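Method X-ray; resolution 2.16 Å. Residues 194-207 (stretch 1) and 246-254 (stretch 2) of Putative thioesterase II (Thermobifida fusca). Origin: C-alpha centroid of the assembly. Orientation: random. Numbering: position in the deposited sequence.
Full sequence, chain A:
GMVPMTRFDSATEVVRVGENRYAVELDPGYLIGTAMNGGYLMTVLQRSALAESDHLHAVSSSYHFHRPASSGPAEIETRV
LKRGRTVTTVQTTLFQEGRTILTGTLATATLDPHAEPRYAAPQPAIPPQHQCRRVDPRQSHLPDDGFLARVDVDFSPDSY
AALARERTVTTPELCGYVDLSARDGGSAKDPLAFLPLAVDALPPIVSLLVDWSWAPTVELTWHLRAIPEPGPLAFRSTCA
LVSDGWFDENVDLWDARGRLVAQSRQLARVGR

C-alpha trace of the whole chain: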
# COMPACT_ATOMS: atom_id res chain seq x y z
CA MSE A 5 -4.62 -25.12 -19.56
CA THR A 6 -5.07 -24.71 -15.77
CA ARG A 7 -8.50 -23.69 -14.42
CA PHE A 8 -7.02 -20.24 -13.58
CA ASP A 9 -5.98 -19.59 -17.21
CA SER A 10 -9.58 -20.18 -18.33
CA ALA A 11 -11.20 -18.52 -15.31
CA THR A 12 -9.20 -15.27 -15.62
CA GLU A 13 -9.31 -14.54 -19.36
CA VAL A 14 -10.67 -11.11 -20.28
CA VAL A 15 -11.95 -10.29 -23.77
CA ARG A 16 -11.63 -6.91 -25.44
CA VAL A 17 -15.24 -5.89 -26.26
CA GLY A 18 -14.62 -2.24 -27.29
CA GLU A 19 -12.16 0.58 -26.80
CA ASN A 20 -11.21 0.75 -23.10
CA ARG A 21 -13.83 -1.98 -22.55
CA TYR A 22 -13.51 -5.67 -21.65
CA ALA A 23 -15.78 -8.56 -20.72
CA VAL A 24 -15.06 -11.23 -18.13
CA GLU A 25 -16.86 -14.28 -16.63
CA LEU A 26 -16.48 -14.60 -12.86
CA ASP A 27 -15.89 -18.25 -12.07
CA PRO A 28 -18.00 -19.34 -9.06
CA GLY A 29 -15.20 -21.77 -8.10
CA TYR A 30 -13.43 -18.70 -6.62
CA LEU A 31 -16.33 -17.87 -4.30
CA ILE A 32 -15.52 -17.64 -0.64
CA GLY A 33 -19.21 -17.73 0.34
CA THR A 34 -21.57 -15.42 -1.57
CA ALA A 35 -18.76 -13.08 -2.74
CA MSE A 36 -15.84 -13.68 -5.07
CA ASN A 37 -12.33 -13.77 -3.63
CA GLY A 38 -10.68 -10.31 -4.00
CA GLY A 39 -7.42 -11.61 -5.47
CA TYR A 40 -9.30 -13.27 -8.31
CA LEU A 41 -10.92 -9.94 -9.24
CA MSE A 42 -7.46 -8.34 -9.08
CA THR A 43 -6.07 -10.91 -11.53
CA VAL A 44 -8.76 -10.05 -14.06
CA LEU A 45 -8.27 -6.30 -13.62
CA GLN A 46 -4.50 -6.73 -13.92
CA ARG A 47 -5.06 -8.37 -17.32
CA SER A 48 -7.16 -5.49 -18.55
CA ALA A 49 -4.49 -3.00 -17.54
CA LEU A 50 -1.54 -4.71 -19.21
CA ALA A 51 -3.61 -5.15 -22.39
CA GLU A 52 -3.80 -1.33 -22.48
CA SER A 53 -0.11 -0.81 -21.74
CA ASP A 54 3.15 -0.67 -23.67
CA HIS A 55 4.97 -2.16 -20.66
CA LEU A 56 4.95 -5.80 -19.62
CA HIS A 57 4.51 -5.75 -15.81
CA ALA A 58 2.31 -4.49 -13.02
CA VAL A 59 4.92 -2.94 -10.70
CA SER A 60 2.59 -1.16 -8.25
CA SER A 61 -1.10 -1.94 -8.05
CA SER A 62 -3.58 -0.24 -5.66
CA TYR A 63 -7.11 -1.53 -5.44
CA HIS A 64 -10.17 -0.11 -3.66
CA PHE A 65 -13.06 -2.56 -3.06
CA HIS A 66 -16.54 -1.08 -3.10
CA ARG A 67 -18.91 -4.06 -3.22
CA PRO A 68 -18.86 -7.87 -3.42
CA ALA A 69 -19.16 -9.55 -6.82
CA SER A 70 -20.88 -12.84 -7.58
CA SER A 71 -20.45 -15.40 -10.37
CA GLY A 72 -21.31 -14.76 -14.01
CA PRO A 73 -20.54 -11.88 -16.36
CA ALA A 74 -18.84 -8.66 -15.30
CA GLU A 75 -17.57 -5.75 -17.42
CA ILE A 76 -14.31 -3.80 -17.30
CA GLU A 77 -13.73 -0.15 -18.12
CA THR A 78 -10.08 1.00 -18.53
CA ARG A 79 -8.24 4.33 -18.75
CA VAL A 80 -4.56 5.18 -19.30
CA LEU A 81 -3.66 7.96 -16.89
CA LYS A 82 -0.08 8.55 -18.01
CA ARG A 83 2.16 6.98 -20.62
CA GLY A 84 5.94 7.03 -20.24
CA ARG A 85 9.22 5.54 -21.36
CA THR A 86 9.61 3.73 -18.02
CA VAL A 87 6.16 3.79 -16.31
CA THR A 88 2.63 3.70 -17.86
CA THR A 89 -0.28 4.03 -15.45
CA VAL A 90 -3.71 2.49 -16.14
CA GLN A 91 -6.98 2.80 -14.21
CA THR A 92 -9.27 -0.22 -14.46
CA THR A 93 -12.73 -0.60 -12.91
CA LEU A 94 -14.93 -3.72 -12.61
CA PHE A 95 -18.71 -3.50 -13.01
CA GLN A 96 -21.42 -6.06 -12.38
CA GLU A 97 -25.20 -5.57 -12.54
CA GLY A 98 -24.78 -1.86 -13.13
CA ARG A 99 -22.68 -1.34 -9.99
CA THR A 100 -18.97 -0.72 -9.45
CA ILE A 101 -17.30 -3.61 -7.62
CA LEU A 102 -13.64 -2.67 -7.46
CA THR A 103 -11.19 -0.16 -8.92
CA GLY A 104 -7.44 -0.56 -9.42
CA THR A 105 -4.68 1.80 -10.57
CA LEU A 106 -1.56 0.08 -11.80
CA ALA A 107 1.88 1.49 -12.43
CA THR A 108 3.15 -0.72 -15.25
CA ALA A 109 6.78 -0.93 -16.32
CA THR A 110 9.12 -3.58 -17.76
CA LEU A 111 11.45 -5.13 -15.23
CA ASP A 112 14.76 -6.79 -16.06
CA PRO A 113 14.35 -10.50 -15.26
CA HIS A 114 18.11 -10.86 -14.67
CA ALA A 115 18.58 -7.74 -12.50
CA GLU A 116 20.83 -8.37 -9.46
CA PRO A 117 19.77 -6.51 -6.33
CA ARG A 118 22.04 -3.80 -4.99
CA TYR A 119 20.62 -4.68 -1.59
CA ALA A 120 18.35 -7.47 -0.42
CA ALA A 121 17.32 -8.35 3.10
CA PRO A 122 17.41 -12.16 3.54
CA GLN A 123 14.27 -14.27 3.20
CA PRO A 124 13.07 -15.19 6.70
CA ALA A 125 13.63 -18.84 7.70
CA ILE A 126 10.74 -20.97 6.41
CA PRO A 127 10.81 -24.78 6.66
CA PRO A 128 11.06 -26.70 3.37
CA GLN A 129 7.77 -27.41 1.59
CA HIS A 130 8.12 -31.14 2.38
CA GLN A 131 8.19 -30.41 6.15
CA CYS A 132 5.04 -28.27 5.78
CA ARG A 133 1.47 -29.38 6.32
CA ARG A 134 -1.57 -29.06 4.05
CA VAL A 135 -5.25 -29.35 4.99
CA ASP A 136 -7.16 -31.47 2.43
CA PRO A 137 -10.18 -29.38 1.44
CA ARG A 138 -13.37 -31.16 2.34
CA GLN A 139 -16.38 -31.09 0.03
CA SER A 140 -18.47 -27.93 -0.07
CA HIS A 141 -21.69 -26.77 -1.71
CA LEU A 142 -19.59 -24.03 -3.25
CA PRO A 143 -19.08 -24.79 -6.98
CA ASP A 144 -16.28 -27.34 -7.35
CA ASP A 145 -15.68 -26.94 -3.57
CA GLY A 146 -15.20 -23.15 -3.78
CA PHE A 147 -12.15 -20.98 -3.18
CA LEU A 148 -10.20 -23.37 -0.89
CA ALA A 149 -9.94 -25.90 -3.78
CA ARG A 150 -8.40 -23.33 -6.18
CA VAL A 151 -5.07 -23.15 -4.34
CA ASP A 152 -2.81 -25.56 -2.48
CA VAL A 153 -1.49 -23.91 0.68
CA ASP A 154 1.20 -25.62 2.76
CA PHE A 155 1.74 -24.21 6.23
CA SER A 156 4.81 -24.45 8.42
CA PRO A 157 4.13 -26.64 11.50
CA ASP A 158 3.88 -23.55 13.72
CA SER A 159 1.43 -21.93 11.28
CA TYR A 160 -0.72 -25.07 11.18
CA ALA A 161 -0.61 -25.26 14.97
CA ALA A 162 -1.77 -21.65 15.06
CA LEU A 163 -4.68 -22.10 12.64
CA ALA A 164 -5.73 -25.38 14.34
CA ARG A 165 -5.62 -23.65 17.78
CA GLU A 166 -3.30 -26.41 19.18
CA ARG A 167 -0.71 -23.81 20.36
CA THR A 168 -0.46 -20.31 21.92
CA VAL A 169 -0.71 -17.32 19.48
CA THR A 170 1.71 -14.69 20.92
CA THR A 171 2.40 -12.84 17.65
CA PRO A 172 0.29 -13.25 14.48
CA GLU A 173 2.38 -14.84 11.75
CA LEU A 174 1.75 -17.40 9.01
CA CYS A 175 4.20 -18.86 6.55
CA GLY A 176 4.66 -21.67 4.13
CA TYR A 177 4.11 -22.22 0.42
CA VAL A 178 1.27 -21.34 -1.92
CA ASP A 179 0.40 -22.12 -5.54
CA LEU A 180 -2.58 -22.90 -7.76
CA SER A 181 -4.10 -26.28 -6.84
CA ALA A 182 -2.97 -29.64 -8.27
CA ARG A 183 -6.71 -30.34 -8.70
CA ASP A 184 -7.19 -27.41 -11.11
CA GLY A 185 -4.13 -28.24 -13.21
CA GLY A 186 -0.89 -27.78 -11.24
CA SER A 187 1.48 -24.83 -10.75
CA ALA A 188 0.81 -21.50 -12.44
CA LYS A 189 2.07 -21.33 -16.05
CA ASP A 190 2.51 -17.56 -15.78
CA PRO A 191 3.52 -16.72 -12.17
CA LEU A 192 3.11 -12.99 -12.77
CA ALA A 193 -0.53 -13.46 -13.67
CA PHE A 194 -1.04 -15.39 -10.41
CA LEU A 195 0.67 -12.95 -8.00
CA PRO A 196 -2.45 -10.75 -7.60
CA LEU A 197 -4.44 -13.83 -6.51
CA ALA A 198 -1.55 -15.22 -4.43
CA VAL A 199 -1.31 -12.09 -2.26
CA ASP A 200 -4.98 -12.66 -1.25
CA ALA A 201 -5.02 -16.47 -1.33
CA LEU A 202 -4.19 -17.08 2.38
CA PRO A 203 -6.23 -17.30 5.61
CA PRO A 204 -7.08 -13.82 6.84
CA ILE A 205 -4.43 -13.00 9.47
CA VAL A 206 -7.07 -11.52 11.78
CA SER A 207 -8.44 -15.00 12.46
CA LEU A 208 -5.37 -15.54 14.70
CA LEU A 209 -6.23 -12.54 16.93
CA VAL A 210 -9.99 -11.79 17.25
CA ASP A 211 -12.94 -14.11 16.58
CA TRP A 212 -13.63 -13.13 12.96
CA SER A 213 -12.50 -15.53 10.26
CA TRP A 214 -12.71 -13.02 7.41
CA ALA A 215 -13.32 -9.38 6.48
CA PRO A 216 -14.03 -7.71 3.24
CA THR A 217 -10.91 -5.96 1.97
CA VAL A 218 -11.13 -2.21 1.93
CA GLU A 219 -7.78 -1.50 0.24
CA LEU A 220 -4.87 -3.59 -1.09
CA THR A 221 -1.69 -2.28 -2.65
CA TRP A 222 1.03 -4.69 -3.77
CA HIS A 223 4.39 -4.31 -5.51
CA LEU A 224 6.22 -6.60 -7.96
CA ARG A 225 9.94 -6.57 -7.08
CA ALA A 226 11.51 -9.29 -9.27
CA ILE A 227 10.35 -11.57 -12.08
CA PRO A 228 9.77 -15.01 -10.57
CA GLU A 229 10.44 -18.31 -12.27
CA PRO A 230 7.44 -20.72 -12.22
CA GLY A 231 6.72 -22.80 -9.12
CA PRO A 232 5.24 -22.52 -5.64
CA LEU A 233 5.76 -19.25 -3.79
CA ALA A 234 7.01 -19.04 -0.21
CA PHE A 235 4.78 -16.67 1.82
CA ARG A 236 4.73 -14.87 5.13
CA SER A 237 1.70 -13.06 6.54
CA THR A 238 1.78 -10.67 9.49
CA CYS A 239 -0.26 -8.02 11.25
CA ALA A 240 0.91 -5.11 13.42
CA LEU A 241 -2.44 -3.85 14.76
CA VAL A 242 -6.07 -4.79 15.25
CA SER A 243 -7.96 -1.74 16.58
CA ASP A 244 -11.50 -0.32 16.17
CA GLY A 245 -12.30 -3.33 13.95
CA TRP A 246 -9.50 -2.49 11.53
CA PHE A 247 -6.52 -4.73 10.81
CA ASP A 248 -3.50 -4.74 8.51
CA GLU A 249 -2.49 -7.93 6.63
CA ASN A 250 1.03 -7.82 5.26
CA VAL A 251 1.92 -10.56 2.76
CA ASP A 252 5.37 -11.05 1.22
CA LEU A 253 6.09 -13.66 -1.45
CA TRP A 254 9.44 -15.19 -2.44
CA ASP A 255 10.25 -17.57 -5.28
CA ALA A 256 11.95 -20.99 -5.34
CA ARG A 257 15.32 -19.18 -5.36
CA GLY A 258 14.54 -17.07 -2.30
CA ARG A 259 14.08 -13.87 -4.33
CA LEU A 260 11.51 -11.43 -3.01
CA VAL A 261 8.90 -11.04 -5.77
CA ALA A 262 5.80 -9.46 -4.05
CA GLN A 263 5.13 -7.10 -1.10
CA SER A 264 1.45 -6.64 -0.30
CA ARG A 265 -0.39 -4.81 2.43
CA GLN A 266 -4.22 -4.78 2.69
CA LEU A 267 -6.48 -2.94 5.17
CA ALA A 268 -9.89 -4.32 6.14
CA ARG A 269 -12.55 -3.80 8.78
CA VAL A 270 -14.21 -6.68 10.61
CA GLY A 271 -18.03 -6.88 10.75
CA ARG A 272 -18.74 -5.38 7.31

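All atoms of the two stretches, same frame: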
# COMPACT_ATOMS: atom_id res chain seq x y z
N PHE A 194 -0.52 -14.77 -11.64
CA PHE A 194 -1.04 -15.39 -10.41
C PHE A 194 -0.72 -14.61 -9.13
O PHE A 194 -1.40 -14.77 -8.12
CB PHE A 194 -0.47 -16.82 -10.31
CG PHE A 194 -0.63 -17.49 -8.96
CD1 PHE A 194 -1.89 -17.83 -8.49
CD2 PHE A 194 0.49 -17.85 -8.22
CE1 PHE A 194 -2.03 -18.48 -7.25
CE2 PHE A 194 0.36 -18.50 -6.98
CZ PHE A 194 -0.90 -18.82 -6.50
N LEU A 195 0.29 -13.74 -9.18
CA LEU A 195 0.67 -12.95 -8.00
C LEU A 195 -0.50 -12.18 -7.37
O LEU A 195 -0.70 -12.25 -6.16
CB LEU A 195 1.87 -12.03 -8.30
CG LEU A 195 3.22 -12.74 -8.53
CD1 LEU A 195 4.33 -11.77 -8.81
CD2 LEU A 195 3.58 -13.61 -7.33
N PRO A 196 -1.31 -11.48 -8.19
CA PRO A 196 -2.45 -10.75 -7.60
C PRO A 196 -3.45 -11.62 -6.84
O PRO A 196 -4.08 -11.16 -5.86
CB PRO A 196 -3.10 -10.04 -8.80
CG PRO A 196 -2.51 -10.68 -10.04
CD PRO A 196 -1.19 -11.30 -9.65
N LEU A 197 -3.61 -12.88 -7.27
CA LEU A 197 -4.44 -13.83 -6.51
C LEU A 197 -3.68 -14.33 -5.28
O LEU A 197 -4.23 -14.41 -4.18
CB LEU A 197 -4.88 -15.03 -7.37
CG LEU A 197 -5.63 -16.17 -6.65
CD1 LEU A 197 -6.83 -15.66 -5.89
CD2 LEU A 197 -6.07 -17.24 -7.61
N ALA A 198 -2.42 -14.70 -5.49
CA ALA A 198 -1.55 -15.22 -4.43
C ALA A 198 -1.52 -14.33 -3.20
O ALA A 198 -1.64 -14.82 -2.09
CB ALA A 198 -0.14 -15.42 -4.97
N VAL A 199 -1.40 -13.03 -3.38
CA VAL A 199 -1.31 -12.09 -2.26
C VAL A 199 -2.57 -12.10 -1.38
O VAL A 199 -2.53 -11.64 -0.24
CB VAL A 199 -1.04 -10.62 -2.74
CG1 VAL A 199 0.14 -10.54 -3.67
CG2 VAL A 199 -2.23 -10.05 -3.44
N ASP A 200 -3.69 -12.57 -1.95
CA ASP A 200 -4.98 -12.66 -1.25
C ASP A 200 -5.48 -14.10 -1.19
O ASP A 200 -6.68 -14.32 -1.02
CB ASP A 200 -6.05 -11.81 -1.95
CG ASP A 200 -7.29 -11.58 -1.07
OD1 ASP A 200 -7.15 -11.41 0.16
OD2 ASP A 200 -8.41 -11.55 -1.61
N ALA A 201 -4.59 -15.07 -1.31
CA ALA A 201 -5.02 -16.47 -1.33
C ALA A 201 -4.80 -17.20 0.00
O ALA A 201 -4.93 -18.44 0.05
CB ALA A 201 -4.31 -17.22 -2.47
N LEU A 202 -4.49 -16.45 1.07
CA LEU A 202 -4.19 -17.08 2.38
C LEU A 202 -5.26 -16.79 3.43
O LEU A 202 -6.09 -15.90 3.26
CB LEU A 202 -2.85 -16.56 2.90
CG LEU A 202 -1.68 -16.39 1.93
CD1 LEU A 202 -0.69 -15.39 2.55
CD2 LEU A 202 -1.03 -17.76 1.61
N PRO A 203 -5.24 -17.56 4.55
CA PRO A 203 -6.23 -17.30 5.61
C PRO A 203 -6.07 -15.89 6.13
O PRO A 203 -4.94 -15.42 6.31
CB PRO A 203 -5.86 -18.31 6.71
CG PRO A 203 -5.07 -19.34 6.05
CD PRO A 203 -4.37 -18.70 4.88
N PRO A 204 -7.19 -15.16 6.27
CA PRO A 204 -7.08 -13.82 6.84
C PRO A 204 -6.33 -13.86 8.17
O PRO A 204 -6.68 -14.65 9.05
CB PRO A 204 -8.54 -13.40 6.99
CG PRO A 204 -9.23 -14.11 5.88
CD PRO A 204 -8.56 -15.46 5.84
N ILE A 205 -5.30 -13.02 8.29
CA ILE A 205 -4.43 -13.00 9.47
C ILE A 205 -5.18 -12.65 10.78
O ILE A 205 -4.79 -13.05 11.89
CB ILE A 205 -3.22 -12.04 9.23
CG1 ILE A 205 -2.10 -12.31 10.24
CG2 ILE A 205 -3.68 -10.58 9.24
CD1 ILE A 205 -1.51 -13.69 10.12
N VAL A 206 -6.29 -11.94 10.64
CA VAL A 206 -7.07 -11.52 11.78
C VAL A 206 -7.68 -12.70 12.54
O VAL A 206 -7.98 -12.58 13.72
CB VAL A 206 -8.20 -10.53 11.36
CG1 VAL A 206 -9.26 -11.21 10.44
CG2 VAL A 206 -8.84 -9.94 12.59
N SER A 207 -7.86 -13.82 11.86
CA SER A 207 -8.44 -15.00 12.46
C SER A 207 -7.59 -15.47 13.64
O SER A 207 -8.12 -16.09 14.54
CB SER A 207 -8.59 -16.10 11.42
OG SER A 207 -7.34 -16.51 10.93
N TRP A 246 -10.42 -2.56 12.65
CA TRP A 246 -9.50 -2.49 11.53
C TRP A 246 -8.27 -3.35 11.78
O TRP A 246 -7.78 -3.44 12.90
CB TRP A 246 -9.06 -1.04 11.31
CG TRP A 246 -10.18 -0.16 10.83
CD1 TRP A 246 -11.00 0.61 11.58
CD2 TRP A 246 -10.61 0.03 9.47
NE1 TRP A 246 -11.91 1.26 10.79
CE2 TRP A 246 -11.69 0.92 9.49
CE3 TRP A 246 -10.18 -0.48 8.24
CZ2 TRP A 246 -12.34 1.32 8.32
CZ3 TRP A 246 -10.84 -0.09 7.09
CH2 TRP A 246 -11.89 0.81 7.14
N PHE A 247 -7.79 -4.00 10.73
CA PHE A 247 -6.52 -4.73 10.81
C PHE A 247 -5.72 -4.58 9.52
O PHE A 247 -6.29 -4.34 8.44
CB PHE A 247 -6.73 -6.22 11.14
CG PHE A 247 -7.47 -6.98 10.08
CD1 PHE A 247 -8.86 -6.99 10.05
CD2 PHE A 247 -6.78 -7.74 9.14
CE1 PHE A 247 -9.54 -7.67 9.09
CE2 PHE A 247 -7.47 -8.45 8.16
CZ PHE A 247 -8.85 -8.41 8.13
N ASP A 248 -4.41 -4.71 9.65
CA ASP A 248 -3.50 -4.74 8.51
C ASP A 248 -3.02 -6.18 8.27
O ASP A 248 -2.66 -6.89 9.22
CB ASP A 248 -2.31 -3.80 8.73
CG ASP A 248 -1.46 -4.19 9.94
OD1 ASP A 248 -1.98 -4.11 11.07
OD2 ASP A 248 -0.28 -4.55 9.77
N GLU A 249 -3.04 -6.62 7.02
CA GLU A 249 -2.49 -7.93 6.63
C GLU A 249 -1.36 -7.71 5.65
O GLU A 249 -1.56 -7.24 4.54
CB GLU A 249 -3.58 -8.81 6.02
CG GLU A 249 -3.16 -10.20 5.56
CD GLU A 249 -4.34 -11.04 5.04
OE1 GLU A 249 -5.36 -11.19 5.78
OE2 GLU A 249 -4.26 -11.57 3.90
N ASN A 250 -0.17 -8.07 6.05
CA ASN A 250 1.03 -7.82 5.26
C ASN A 250 1.53 -9.15 4.71
O ASN A 250 1.95 -9.99 5.48
CB ASN A 250 2.07 -7.20 6.17
CG ASN A 250 1.49 -6.09 7.00
OD1 ASN A 250 0.92 -5.17 6.46
ND2 ASN A 250 1.58 -6.19 8.33
N VAL A 251 1.51 -9.31 3.38
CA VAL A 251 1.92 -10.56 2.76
C VAL A 251 3.13 -10.35 1.84
O VAL A 251 3.11 -9.53 0.94
CB VAL A 251 0.73 -11.21 1.97
CG1 VAL A 251 1.20 -12.44 1.17
CG2 VAL A 251 -0.43 -11.57 2.90
N ASP A 252 4.20 -11.08 2.09
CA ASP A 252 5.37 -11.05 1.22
C ASP A 252 5.48 -12.42 0.56
O ASP A 252 5.16 -13.45 1.18
CB ASP A 252 6.63 -10.68 2.00
CG ASP A 252 6.54 -9.30 2.63
OD1 ASP A 252 6.22 -8.34 1.91
OD2 ASP A 252 6.75 -9.17 3.85
N LEU A 253 5.90 -12.43 -0.71
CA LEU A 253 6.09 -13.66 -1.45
C LEU A 253 7.50 -13.73 -2.02
O LEU A 253 8.02 -12.74 -2.57
CB LEU A 253 5.07 -13.75 -2.60
CG LEU A 253 3.58 -13.68 -2.29
CD1 LEU A 253 2.72 -13.68 -3.60
CD2 LEU A 253 3.17 -14.82 -1.39
N TRP A 254 8.12 -14.90 -1.88
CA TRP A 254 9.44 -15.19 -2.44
C TRP A 254 9.31 -16.37 -3.39
O TRP A 254 8.39 -17.19 -3.27
CB TRP A 254 10.44 -15.59 -1.36
CG TRP A 254 10.77 -14.54 -0.37
CD1 TRP A 254 11.91 -13.78 -0.32
CD2 TRP A 254 9.98 -14.13 0.75
NE1 TRP A 254 11.87 -12.92 0.75
CE2 TRP A 254 10.69 -13.11 1.42
CE3 TRP A 254 8.73 -14.52 1.24
CZ2 TRP A 254 10.19 -12.48 2.56
CZ3 TRP A 254 8.24 -13.90 2.37
CH2 TRP A 254 8.96 -12.88 3.02
O HOH W 1 -3.57 -10.07 1.75
O HOH W 2 -5.93 -12.89 2.16

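The apolar centre gathers around Leu253. Its CD1 lies 3.6 Å from CB of Ala198, 3.8 Å from CD2 of Leu195 and 4.1 Å from CG1 of Val199, so a single methyl meets three residues, Leu195, Ala198 and Val199. Leu195 leaves its backbone sideways, yet the m, t rotamer brings its tip nearer the strand; Ala198 needs no such reach, because its CB already stands at packing distance. Next along the strand, Val251 continues the apolar layer. Strand alternation decides which side chains face the other stretch: Phe247, Glu249, Val251 and Leu253 point their CA-to-CB bonds toward it, while Asp248, Asn250 and Asp252 point away. CG1 of Val251 touches CD1 of Leu202 at 3.8 Å, and CG2 of Val251 sits 3.8 Å from the backbone O of Val199. Val199 belongs to the type I turn from Ala198 to Ala201, and just beyond that turn Leu202 points toward the strand.

At the other end, Phe247 offers its ring to the 3-10 segment. CB of Val206 stands 3.6 Å from the centroid of the Phe247 ring and only 2° off the normal, a CH-pi contact almost exactly over the face, with CG1 of Val206 3.7 Å from CZ of Phe247. Ile205 approaches the same ring obliquely, CG2 to CD2 of Phe247 at 4.2 Å, and also packs that CG2 against CB of Glu249 at 3.7 Å.

Glu249 thus lies between two apolar patches, and its extended t, t start carries the carboxylate to the polar edge. There the backbone N of Ile205 donates to OE1 of Glu249 at 3.1 Å with an angle of 162°, the one direct hydrogen bond between the stretches. CA of Pro204 lies 3.3 Å from OE1 of Glu249, which places the carboxylate against the main chain just before the 3-10 segment. That segment has its own brace: OG of Ser207 donates to O of Pro204 at 2.7 Å.

The second carboxylate oxygen works through solvent. Water 1 donates to O of Val199 and to OE2 of Glu249, both at 2.7 Å, bridging a gap of 4.5 Å between those two atoms. Water 2 lies 2.7 Å from OE2 of Glu249 and 2.8 Å from OD1 of Asp200. The rule to read here is economical: apolar side chains fill the layer, and one buried acid ties the looping chain to the strand.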